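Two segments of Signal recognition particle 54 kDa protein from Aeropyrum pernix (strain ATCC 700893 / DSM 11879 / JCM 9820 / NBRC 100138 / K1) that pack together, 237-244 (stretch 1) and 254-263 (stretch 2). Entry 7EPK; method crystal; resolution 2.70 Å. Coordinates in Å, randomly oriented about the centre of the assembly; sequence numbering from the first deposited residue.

Stretch 1 (237-244) PIGSIIVT
Stretch 2, residues 254-263: GALTAAAVTG

A β-strand ending at Thr 244 lies against an α-helix ending at Thr 262; their N-to-C directions make an angle of 172°, almost antiparallel, and the axes approach to 9.5 Å. The register runs in reverse: CA of Ile 238 lies 6.3 Å from CA of Thr 262, CA of Ile 241 7.1 Å from CA of Ala 259, and CA of Val 243 6.6 Å from CA of Ala 255. No hydrogen bond crosses the interface, which buries 258 Å², both sides summed; van der Waals packing holds it together. Ile 238, Ile 241 and Val 243 are buried, a place that suits their apolar side chains.

Pro 237 (phi/psi -37/116, ring C-gamma exo) is exposed and makes no contact with stretch 2. Ile 238 (-71/137) directs CA-to-CB toward the helix, although its m,m side chain (-53°, -51°) leads away at its end; CG1 meets Thr 262 CG2 at 3.9 Å, methylene against methyl. Gly 239 (-121/-21) makes no contact with stretch 2; a CB here would point away and would have room. Ser 240 (-135/155, chi1 -78°, m) points away from the helix, its OG hydrogen-bonded elsewhere in the structure.

Ile 241 (-130/135) is the centre of the contact, with 68 Å² covered. Its m,t rotamer (-68°, 171°) extends CD1 to the helix backbone, 3.5 Å from Ala 259 N and 3.6 Å from Ala 258 C. CD1 also lies 3.9 Å from Ala 258 CB and 4.0 Å from Thr 262 OG1. The side chains of Ala 258 (-64/-40) and Ala 259 (-48/-52), beside this methyl, are small. Thr 262 (-88/-13, chi1 58°, p) donates from OG1 to Ala 258 O at 2.9 Å, one turn back, so its polar group is satisfied while CG2 serves Ile 238.

Ile 242 (-123/128, m,t) is out of reach of the helix, consistent with strand alternation. Val 243 (-112/119, chi1 180°, t) again points toward it, and CG2 packs on Ala 255 CB at 3.5 Å; Ala 255 (-37/-60) directs its CB sideways. Thr 244 (-100/159, chi1 60°, p) is out of reach, its OG1 hydrogen-bonded elsewhere.

Within the helix, Ala 259 N donates a hydrogen bond to Ala 255 O at 2.9 Å, Val 261 N to Thr 257 O at 3.1 Å and Thr 262 N to Ala 258 O at 3.1 Å. Leu 256 and Ala 260 point away from the strand. Gly 263 (69/23) leaves helical geometry with a positive phi, which favours glycine.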

# COMPACT_ATOMS: atom_id res chain seq x y z
N PRO A 237 -3.00 -25.54 -6.08
CA PRO A 237 -3.46 -24.16 -6.29
C PRO A 237 -2.68 -23.14 -5.46
O PRO A 237 -2.73 -23.21 -4.25
CB PRO A 237 -4.93 -24.25 -5.85
CG PRO A 237 -5.34 -25.64 -6.32
CD PRO A 237 -4.10 -26.51 -6.15
N ILE A 238 -1.96 -22.23 -6.14
CA ILE A 238 -1.11 -21.19 -5.50
C ILE A 238 -2.00 -20.13 -4.84
O ILE A 238 -2.95 -19.67 -5.49
CB ILE A 238 -0.19 -20.50 -6.51
CG1 ILE A 238 0.65 -21.48 -7.33
CG2 ILE A 238 0.64 -19.45 -5.79
CD1 ILE A 238 1.40 -22.49 -6.51
N GLY A 239 -1.63 -19.72 -3.63
CA GLY A 239 -2.31 -18.68 -2.84
C GLY A 239 -1.35 -17.55 -2.53
O GLY A 239 -1.81 -16.44 -2.25
N SER A 240 -0.04 -17.81 -2.60
CA SER A 240 1.02 -16.81 -2.35
C SER A 240 2.10 -16.90 -3.43
O SER A 240 2.25 -18.00 -4.03
CB SER A 240 1.58 -16.98 -0.98
OG SER A 240 0.69 -16.42 -0.03
N ILE A 241 2.82 -15.80 -3.67
CA ILE A 241 4.10 -15.81 -4.45
C ILE A 241 5.14 -15.07 -3.63
O ILE A 241 4.84 -14.00 -3.08
CB ILE A 241 3.96 -15.22 -5.86
CG1 ILE A 241 3.10 -16.12 -6.74
CG2 ILE A 241 5.33 -14.96 -6.48
CD1 ILE A 241 2.72 -15.54 -8.08
N ILE A 242 6.33 -15.65 -3.55
CA ILE A 242 7.48 -15.07 -2.83
C ILE A 242 8.58 -14.98 -3.88
O ILE A 242 8.79 -15.99 -4.55
CB ILE A 242 7.88 -15.91 -1.60
CG1 ILE A 242 6.73 -16.00 -0.59
CG2 ILE A 242 9.14 -15.34 -0.99
CD1 ILE A 242 6.99 -16.87 0.62
N VAL A 243 9.19 -13.81 -4.05
CA VAL A 243 10.18 -13.60 -5.13
C VAL A 243 11.56 -13.42 -4.49
O VAL A 243 11.72 -12.45 -3.71
CB VAL A 243 9.78 -12.43 -6.05
CG1 VAL A 243 10.79 -12.22 -7.16
CG2 VAL A 243 8.40 -12.65 -6.65
N THR A 244 12.49 -14.32 -4.83
CA THR A 244 13.87 -14.41 -4.28
C THR A 244 14.88 -13.78 -5.25
O THR A 244 14.58 -13.71 -6.45
CB THR A 244 14.24 -15.87 -4.03
OG1 THR A 244 14.15 -16.54 -5.29
CG2 THR A 244 13.35 -16.53 -3.00
N GLY A 254 8.94 -10.53 -14.06
CA GLY A 254 8.34 -11.87 -14.27
C GLY A 254 7.45 -12.28 -13.11
O GLY A 254 6.43 -12.96 -13.33
N ALA A 255 7.83 -11.90 -11.90
CA ALA A 255 6.97 -12.02 -10.70
C ALA A 255 5.52 -11.72 -11.10
O ALA A 255 4.65 -12.62 -10.93
CB ALA A 255 7.45 -11.06 -9.63
N LEU A 256 5.25 -10.51 -11.62
CA LEU A 256 3.85 -10.00 -11.76
C LEU A 256 3.18 -10.57 -13.02
O LEU A 256 2.02 -10.20 -13.29
CB LEU A 256 3.85 -8.47 -11.71
CG LEU A 256 4.73 -7.77 -12.73
CD1 LEU A 256 4.31 -8.16 -14.13
CD2 LEU A 256 4.66 -6.27 -12.53
N THR A 257 3.88 -11.45 -13.75
CA THR A 257 3.29 -12.32 -14.80
C THR A 257 2.66 -13.53 -14.11
O THR A 257 1.48 -13.82 -14.41
CB THR A 257 4.32 -12.75 -15.87
OG1 THR A 257 5.42 -11.84 -15.91
CG2 THR A 257 3.70 -12.83 -17.24
N ALA A 258 3.41 -14.19 -13.22
CA ALA A 258 2.95 -15.35 -12.41
C ALA A 258 1.82 -14.90 -11.47
O ALA A 258 0.82 -15.65 -11.31
CB ALA A 258 4.10 -15.96 -11.65
N ALA A 259 1.97 -13.69 -10.90
CA ALA A 259 0.92 -13.00 -10.12
C ALA A 259 -0.40 -13.04 -10.89
O ALA A 259 -1.42 -13.49 -10.32
CB ALA A 259 1.35 -11.59 -9.87
N ALA A 260 -0.35 -12.61 -12.15
CA ALA A 260 -1.50 -12.55 -13.08
C ALA A 260 -2.11 -13.95 -13.28
O ALA A 260 -3.33 -14.07 -13.14
CB ALA A 260 -1.08 -11.91 -14.38
N VAL A 261 -1.27 -14.95 -13.59
CA VAL A 261 -1.69 -16.30 -14.08
C VAL A 261 -2.47 -17.05 -12.99
O VAL A 261 -3.52 -17.65 -13.32
CB VAL A 261 -0.48 -17.15 -14.55
CG1 VAL A 261 -0.80 -18.64 -14.56
CG2 VAL A 261 0.01 -16.71 -15.91
N THR A 262 -1.96 -17.06 -11.76
CA THR A 262 -2.58 -17.75 -10.60
C THR A 262 -3.58 -16.82 -9.89
O THR A 262 -4.35 -17.33 -9.06
CB THR A 262 -1.47 -18.22 -9.66
OG1 THR A 262 -0.74 -17.05 -9.29
CG2 THR A 262 -0.54 -19.22 -10.31
N GLY A 263 -3.55 -15.52 -10.21
CA GLY A 263 -4.33 -14.45 -9.56
C GLY A 263 -3.86 -14.22 -8.14
O GLY A 263 -4.66 -13.70 -7.34